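Local coordinates for protein alpha-/beta-galactoside alpha-2,3-sialyltransferase (Photobacterium phosphoreum, PDB 2ZWI) that probably transfers sialic acid from CMP-sialic acid to galactosides through an alpha-2,3 linkage, and binds cytidine-5'-monophosphate and zinc, at residues Asn154-Glu157 with Asn158-Gly161; Lys63-Asp66 with Ser67-Thr71; Ile240-Ser244 with Gly245-Ala249. One frame throughout, in Å; residues are numbered along the deposited sequence.

Contact 1. Residues Asn154-Glu157 with Asn158-Gly161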
loop_
_atom_site.group_PDB
_atom_site.type_symbol
_atom_site.label_atom_id
_atom_site.label_comp_id
_atom_site.label_asym_id
_atom_site.label_seq_id
_atom_site.Cartn_x
_atom_site.Cartn_y
_atom_site.Cartn_z
ATOM N N ASN A 154 -8.934 -4.025 -14.597
ATOM C CA ASN A 154 -8.581 -3.154 -13.477
ATOM C C ASN A 154 -8.045 -1.770 -13.900
ATOM O O ASN A 154 -7.028 -1.284 -13.404
ATOM C CB ASN A 154 -7.701 -3.873 -12.448
ATOM C CG ASN A 154 -6.328 -4.226 -12.974
ATOM O OD1 ASN A 154 -6.034 -4.099 -14.162
ATOM N ND2 ASN A 154 -5.463 -4.647 -12.072
ATOM N N SER A 155 -8.751 -1.149 -14.834
ATOM C CA SER A 155 -8.441 0.202 -15.273
ATOM C C SER A 155 -8.824 1.185 -14.159
ATOM O O SER A 155 -9.586 0.837 -13.256
ATOM C CB SER A 155 -9.232 0.509 -16.543
ATOM O OG SER A 155 -10.619 0.411 -16.265
ATOM N N ILE A 156 -8.293 2.403 -14.228
ATOM C CA ILE A 156 -8.576 3.440 -13.227
ATOM C C ILE A 156 -10.067 3.692 -13.017
ATOM O O ILE A 156 -10.551 3.699 -11.874
ATOM C CB ILE A 156 -7.844 4.771 -13.561
ATOM C CG1 ILE A 156 -6.430 4.746 -12.992
ATOM C CG2 ILE A 156 -8.624 6.001 -13.029
ATOM C CD1 ILE A 156 -6.316 4.235 -11.530
ATOM N N GLU A 157 -10.792 3.875 -14.118
ATOM C CA GLU A 157 -12.223 4.171 -14.053
ATOM C C GLU A 157 -13.041 3.054 -13.374
ATOM O O GLU A 157 -14.066 3.326 -12.737
ATOM C CB GLU A 157 -12.772 4.529 -15.445
ATOM C CG GLU A 157 -12.741 3.400 -16.503
ATOM C CD GLU A 157 -11.453 3.333 -17.315
ATOM O OE1 GLU A 157 -10.400 3.871 -16.889
ATOM O OE2 GLU A 157 -11.490 2.719 -18.395
ATOM N N ASN A 158 -12.577 1.811 -13.503
ATOM C CA ASN A 158 -13.252 0.647 -12.914
ATOM C C ASN A 158 -12.936 0.455 -11.447
ATOM O O ASN A 158 -13.847 0.374 -10.619
ATOM C CB ASN A 158 -12.906 -0.635 -13.690
ATOM C CG ASN A 158 -13.611 -0.707 -15.037
ATOM O OD1 ASN A 158 -14.465 0.115 -15.343
ATOM N ND2 ASN A 158 -13.259 -1.705 -15.840
ATOM N N ILE A 159 -11.645 0.388 -11.126
ATOM C CA ILE A 159 -11.217 0.163 -9.738
ATOM C C ILE A 159 -11.636 1.309 -8.812
ATOM O O ILE A 159 -11.979 1.060 -7.665
ATOM C CB ILE A 159 -9.711 -0.197 -9.623
ATOM C CG1 ILE A 159 -8.807 0.999 -9.964
ATOM C CG2 ILE A 159 -9.391 -1.396 -10.517
ATOM C CD1 ILE A 159 -7.314 0.706 -9.840
ATOM N N TYR A 160 -11.653 2.544 -9.322
ATOM C CA TYR A 160 -12.176 3.670 -8.540
ATOM C C TYR A 160 -13.666 3.979 -8.788
ATOM O O TYR A 160 -14.156 5.062 -8.425
ATOM C CB TYR A 160 -11.301 4.927 -8.714
ATOM C CG TYR A 160 -9.953 4.848 -8.018
ATOM C CD1 TYR A 160 -9.865 4.872 -6.624
ATOM C CD2 TYR A 160 -8.768 4.763 -8.749
ATOM C CE1 TYR A 160 -8.626 4.797 -5.969
ATOM C CE2 TYR A 160 -7.524 4.708 -8.110
ATOM C CZ TYR A 160 -7.462 4.723 -6.714
ATOM O OH TYR A 160 -6.242 4.657 -6.071
ATOM N N GLY A 161 -14.396 3.027 -9.378
ATOM C CA GLY A 161 -15.762 3.298 -9.819
ATOM C C GLY A 161 -16.875 2.582 -9.071
ATOM O O GLY A 161 -18.035 2.639 -9.498
#
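Asn154 touches Ile159 through its base, with CB 3.6 Å from CG2 of Ile159, one turn further along the chain. The methyl leaves the asparagine amide to other partners, with OD1 bonded to Arg119 and ND2 to the carbonyl of Leu84. At Ser155, the N-cap, the backbone carries the main link. Its O takes the N-H of Ile159 at 3.0 Å, almost perfectly straight (176°), while Asn158 N adds a weak, bent bond to the same oxygen. Ser155 OG sits against the Asn158 amide but at a poor angle to ND2, which is instead bonded to Asp153 O; OD1 of Asn158 reaches Asn141, so both ends of this buried amide are satisfied. The case illustrates how a very short helix, 156-159, can be held by its neighbours in a GT-B glycosyltransferase: helices 114-125, 128-147 and 185-191 all touch it on its way to strand 168-172. Ile156 comes next. Its O accepts Tyr160 N at 3.0 Å, the donor tilted 23° from the carbonyl plane, and its side chain runs alongside that of Tyr160. CD1 thereby reaches the ring at its edge and in its plane, 3.7 Å from CE2 of Tyr160, and also touches Ile159 CD1 at 4.0 Å. The tyrosine hydroxyl is bonded to Asp111, and its ring meets that of Tyr170 at an inclined angle. Glu157 has CG between its backbone N and carbonyl carbon (chi1 65°), which lays that carbon alongside Asn158; the two side chains point the same way, with the planes of carboxylate and amide well inclined. Where the chain leaves the helix, Glu157 O receives a CA-H...O contact from Gly161, CA to O 3.4 Å.

Contact 2. Residues Lys63-Asp66 with Ser67-Thr71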
loop_
_atom_site.group_PDB
_atom_site.type_symbol
_atom_site.label_atom_id
_atom_site.label_comp_id
_atom_site.label_asym_id
_atom_site.label_seq_id
_atom_site.Cartn_x
_atom_site.Cartn_y
_atom_site.Cartn_z
ATOM N N LYS A 63 -16.688 -19.891 0.255
ATOM C CA LYS A 63 -17.460 -21.052 0.709
ATOM C C LYS A 63 -18.028 -20.866 2.132
ATOM O O LYS A 63 -19.204 -21.141 2.373
ATOM C CB LYS A 63 -16.589 -22.311 0.633
ATOM C CG LYS A 63 -17.289 -23.605 1.026
ATOM C CD LYS A 63 -17.821 -24.374 -0.178
ATOM C CE LYS A 63 -18.622 -25.604 0.261
ATOM N NZ LYS A 63 -17.830 -26.560 1.121
ATOM N N SER A 64 -17.192 -20.394 3.054
ATOM C CA SER A 64 -17.612 -20.123 4.430
ATOM C C SER A 64 -18.524 -18.902 4.524
ATOM O O SER A 64 -19.456 -18.889 5.329
ATOM C CB SER A 64 -16.409 -19.911 5.335
ATOM O OG SER A 64 -15.728 -21.128 5.574
ATOM N N LEU A 65 -18.236 -17.877 3.719
ATOM C CA LEU A 65 -19.087 -16.690 3.644
ATOM C C LEU A 65 -20.508 -17.097 3.254
ATOM O O LEU A 65 -21.465 -16.761 3.938
ATOM C CB LEU A 65 -18.539 -15.701 2.605
ATOM C CG LEU A 65 -18.695 -14.193 2.812
ATOM C CD1 LEU A 65 -18.717 -13.454 1.470
ATOM C CD2 LEU A 65 -19.886 -13.803 3.679
ATOM N N ASP A 66 -20.616 -17.830 2.150
ATOM C CA ASP A 66 -21.893 -18.271 1.613
ATOM C C ASP A 66 -22.717 -19.111 2.592
ATOM O O ASP A 66 -23.926 -18.930 2.690
ATOM C CB ASP A 66 -21.674 -19.056 0.320
ATOM C CG ASP A 66 -21.196 -18.187 -0.824
ATOM O OD1 ASP A 66 -21.183 -16.932 -0.711
ATOM O OD2 ASP A 66 -20.820 -18.777 -1.856
ATOM N N SER A 67 -22.080 -20.034 3.310
ATOM C CA SER A 67 -22.836 -20.845 4.271
ATOM C C SER A 67 -23.371 -19.977 5.419
ATOM O O SER A 67 -24.500 -20.172 5.875
ATOM C CB SER A 67 -22.042 -22.063 4.768
ATOM O OG SER A 67 -20.888 -21.679 5.486
ATOM N N MET A 68 -22.581 -19.001 5.860
ATOM C CA MET A 68 -23.045 -18.043 6.878
ATOM C C MET A 68 -24.270 -17.256 6.406
ATOM O O MET A 68 -25.248 -17.108 7.156
ATOM C CB MET A 68 -21.931 -17.083 7.283
ATOM C CG MET A 68 -20.774 -17.771 7.979
ATOM S SD MET A 68 -19.521 -16.654 8.631
ATOM C CE MET A 68 -20.362 -16.102 10.112
ATOM N N ILE A 69 -24.214 -16.756 5.169
ATOM C CA ILE A 69 -25.340 -16.018 4.588
ATOM C C ILE A 69 -26.580 -16.915 4.476
ATOM O O ILE A 69 -27.709 -16.439 4.649
ATOM C CB ILE A 69 -24.976 -15.361 3.234
ATOM C CG1 ILE A 69 -23.969 -14.229 3.459
ATOM C CG2 ILE A 69 -26.209 -14.781 2.554
ATOM C CD1 ILE A 69 -23.218 -13.819 2.227
ATOM N N LEU A 70 -26.362 -18.208 4.218
ATOM C CA LEU A 70 -27.471 -19.160 4.083
ATOM C C LEU A 70 -28.258 -19.410 5.382
ATOM O O LEU A 70 -29.376 -19.929 5.342
ATOM C CB LEU A 70 -27.008 -20.481 3.443
ATOM C CG LEU A 70 -26.670 -20.475 1.938
ATOM C CD1 LEU A 70 -26.464 -21.886 1.436
ATOM C CD2 LEU A 70 -27.749 -19.791 1.103
ATOM N N THR A 71 -27.682 -19.021 6.519
ATOM C CA THR A 71 -28.353 -19.121 7.818
ATOM C C THR A 71 -29.452 -18.069 7.979
ATOM O O THR A 71 -30.260 -18.142 8.918
ATOM C CB THR A 71 -27.360 -18.983 9.001
ATOM O OG1 THR A 71 -26.894 -17.630 9.090
ATOM C CG2 THR A 71 -26.169 -19.941 8.839
#
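Leu65 and Ile69, one turn apart on helix 58-70, make the tight side of this contact. Their side chains cross obliquely, and CD2 of Leu65 lies 3.6 Å from CD1 of Ile69. Both are buried and touch Ile96 of helix 86-98, and Leu65 also reaches Ile5 and Leu33 of the parallel sheet, a helix-on-sheet layer of the Rossmann type. Along the backbone, Ile69 N gives its hydrogen to Leu65 O at 3.0 Å, nearly along the C=O axis. Met68 borders this patch: with CG beside its backbone N (chi1 -65°), that carbon sits 3.2 Å from Ser64 O, which also accepts Met68 N.

The other side is looser. Lys63, Ser67 and Leu70 are exposed, and there the links run mainly through the backbone, Ser67 N to Lys63 O and Leu70 N to Asp66 O. Ser67 OG folds back to 3.1 Å from Ser64 O, a bond not settled, as its one proton has another acceptor in reach. Thr71 OG1 donates to Met68 O at 2.6 Å, in the carbonyl plane, and Thr71 N bonds to the same oxygen. Thr71, and perhaps Ser67, thus turns a hydroxyl back onto a helix carbonyl, whereas the apolar side chains meet only through carbon.

Contact 3. Residues Ile240-Ser244 with Gly245-Ala249. With C5P (cytidine-5'-monophosphate), chain C.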
loop_
_atom_site.group_PDB
_atom_site.type_symbol
_atom_site.label_atom_id
_atom_site.label_comp_id
_atom_site.label_asym_id
_atom_site.label_seq_id
_atom_site.Cartn_x
_atom_site.Cartn_y
_atom_site.Cartn_z
ATOM N N ILE A 240 16.570 2.836 0.562
ATOM C CA ILE A 240 15.473 1.986 0.091
ATOM C C ILE A 240 15.918 1.185 -1.131
ATOM O O ILE A 240 16.040 1.718 -2.225
ATOM C CB ILE A 240 14.185 2.819 -0.244
ATOM C CG1 ILE A 240 13.698 3.609 0.982
ATOM C CG2 ILE A 240 13.052 1.929 -0.824
ATOM C CD1 ILE A 240 13.615 2.780 2.256
ATOM N N GLY A 241 16.161 -0.104 -0.924
ATOM C CA GLY A 241 16.600 -0.987 -1.989
ATOM C C GLY A 241 15.483 -1.437 -2.918
ATOM O O GLY A 241 14.293 -1.340 -2.590
ATOM N N THR A 242 15.879 -1.938 -4.087
ATOM C CA THR A 242 14.927 -2.514 -5.022
ATOM C C THR A 242 15.352 -3.953 -5.362
ATOM O O THR A 242 16.254 -4.496 -4.715
ATOM C CB THR A 242 14.731 -1.614 -6.282
ATOM O OG1 THR A 242 13.635 -2.109 -7.052
ATOM C CG2 THR A 242 15.999 -1.584 -7.156
ATOM N N ASN A 243 14.704 -4.570 -6.352
ATOM C CA ASN A 243 15.115 -5.895 -6.818
ATOM C C ASN A 243 15.617 -5.867 -8.278
ATOM O O ASN A 243 15.638 -4.804 -8.927
ATOM C CB ASN A 243 13.995 -6.934 -6.603
ATOM C CG ASN A 243 12.692 -6.540 -7.275
ATOM O OD1 ASN A 243 12.671 -6.167 -8.444
ATOM N ND2 ASN A 243 11.595 -6.624 -6.534
ATOM N N SER A 244 16.016 -7.027 -8.794
ATOM C CA SER A 244 16.650 -7.099 -10.123
ATOM C C SER A 244 15.741 -6.676 -11.291
ATOM O O SER A 244 16.222 -6.414 -12.391
ATOM C CB SER A 244 17.239 -8.494 -10.352
ATOM O OG SER A 244 16.235 -9.476 -10.215
ATOM N N GLY A 245 14.435 -6.590 -11.054
ATOM C CA GLY A 245 13.511 -6.061 -12.061
ATOM C C GLY A 245 13.710 -4.577 -12.343
ATOM O O GLY A 245 13.257 -4.065 -13.375
ATOM N N THR A 246 14.376 -3.878 -11.423
ATOM C CA THR A 246 14.597 -2.428 -11.524
ATOM C C THR A 246 16.082 -2.070 -11.593
ATOM O O THR A 246 16.474 -1.187 -12.373
ATOM C CB THR A 246 13.952 -1.673 -10.343
ATOM O OG1 THR A 246 12.529 -1.839 -10.384
ATOM C CG2 THR A 246 14.268 -0.192 -10.396
ATOM N N ALA A 247 16.900 -2.738 -10.779
ATOM C CA ALA A 247 18.339 -2.418 -10.696
ATOM C C ALA A 247 19.214 -3.617 -10.322
ATOM O O ALA A 247 18.749 -4.591 -9.726
ATOM C CB ALA A 247 18.587 -1.248 -9.720
ATOM N N THR A 248 20.490 -3.539 -10.673
ATOM C CA THR A 248 21.435 -4.569 -10.269
ATOM C C THR A 248 21.993 -4.197 -8.900
ATOM O O THR A 248 21.810 -3.066 -8.449
ATOM C CB THR A 248 22.587 -4.689 -11.269
ATOM O OG1 THR A 248 23.334 -3.473 -11.264
ATOM C CG2 THR A 248 22.048 -4.963 -12.691
ATOM N N ALA A 249 22.684 -5.137 -8.253
ATOM C CA ALA A 249 23.336 -4.842 -6.988
ATOM C C ALA A 249 24.461 -3.808 -7.190
ATOM O O ALA A 249 24.561 -2.840 -6.439
ATOM C CB ALA A 249 23.856 -6.115 -6.345
HETATM O O3P C5P C . 9.191 -1.069 -4.541
HETATM P P C5P C . 7.845 -1.671 -4.669
HETATM O O1P C5P C . 6.945 -0.655 -5.304
HETATM O O2P C5P C . 7.967 -3.009 -5.347
HETATM O "O5'" C5P C . 7.335 -1.895 -3.171
HETATM C "C5'" C5P C . 6.192 -2.689 -2.868
HETATM C "C4'" C5P C . 6.201 -2.949 -1.370
HETATM O "O4'" C5P C . 7.411 -3.629 -0.986
HETATM C "C3'" C5P C . 6.230 -1.654 -0.571
HETATM O "O3'" C5P C . 4.922 -1.139 -0.358
HETATM C "C2'" C5P C . 6.856 -2.083 0.731
HETATM O "O2'" C5P C . 5.931 -2.861 1.497
HETATM C "C1'" C5P C . 7.880 -3.098 0.268
HETATM N N1 C5P C . 9.260 -2.605 0.159
HETATM C C2 C5P C . 10.028 -2.511 1.339
HETATM N N3 C5P C . 11.314 -2.114 1.283
HETATM C C4 C5P C . 11.880 -1.786 0.102
HETATM C C5 C5P C . 11.154 -1.870 -1.080
HETATM C C6 C5P C . 9.819 -2.294 -1.026
HETATM O O2 C5P C . 9.516 -2.774 2.448
HETATM N N4 C5P C . 13.178 -1.402 0.092
#
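Asn243 O receives two backbone N-H groups, Thr246 N at 2.9 Å from 38° above the carbonyl plane and Ala247 N at 3.0 Å in a nearly straight line, and so winds residues 243-247 into a compact turn between strand 236-240 and helix 249-259. The Asn243 side chain adds a third bond to the turn. Its CG stands between the backbone N and the carbonyl carbon (chi1 56°), bringing OD1 to within 3.2 Å of Gly245 N, an Asx turn. Thr242 points into the turn and crosses Thr246 at about a right angle: its OG1 lies 3.3 Å from CB of Thr246, and its CG2 touches Ala247 CB at 3.7 Å. Tyr286 OH lies within hydrogen-bonding reach of the carbonyls of both Thr242 and Ala247, which must share its one proton, while Gln252 holds Thr242 N.

Just before the turn, the chain reads the base of cytidine-5'-monophosphate. The amino N4 of the nucleotide donates to Gly241 O at 2.9 Å (159°), and Ile240 CG2 lies above the plane of the base at its amino end, 3.5 Å from N4. Lys279 O, His281, Phe305, Glu306, Ser323 and Ser324 supply further hydrogen bonds to the ligand. A carbonyl acceptor suits an exocyclic amino group and not the keto oxygen of uracil, an arrangement consistent with selection for cytosine.

In the fold
From the N terminus the chain meets contact 2 first, then contact 1, then contact 3. The three follow in series, so none nests in or crosses another, and each is local: contact 2 a run of helix 58-70, which packs on the seven-stranded parallel sheet, contact 1 a short helix leading to strand 168-172 of that same sheet, contact 3 a loop turn. This last follows strand 236-240 of the six-stranded sheet and leads to helix 249-259 beside the nucleotide. Contacts 1 and 3 are about 18 Å apart at their nearest atoms, and contacts 2 and 3 stand on opposite sides of the chain's centre, consistent with the two-domain plan of the GT-B clan.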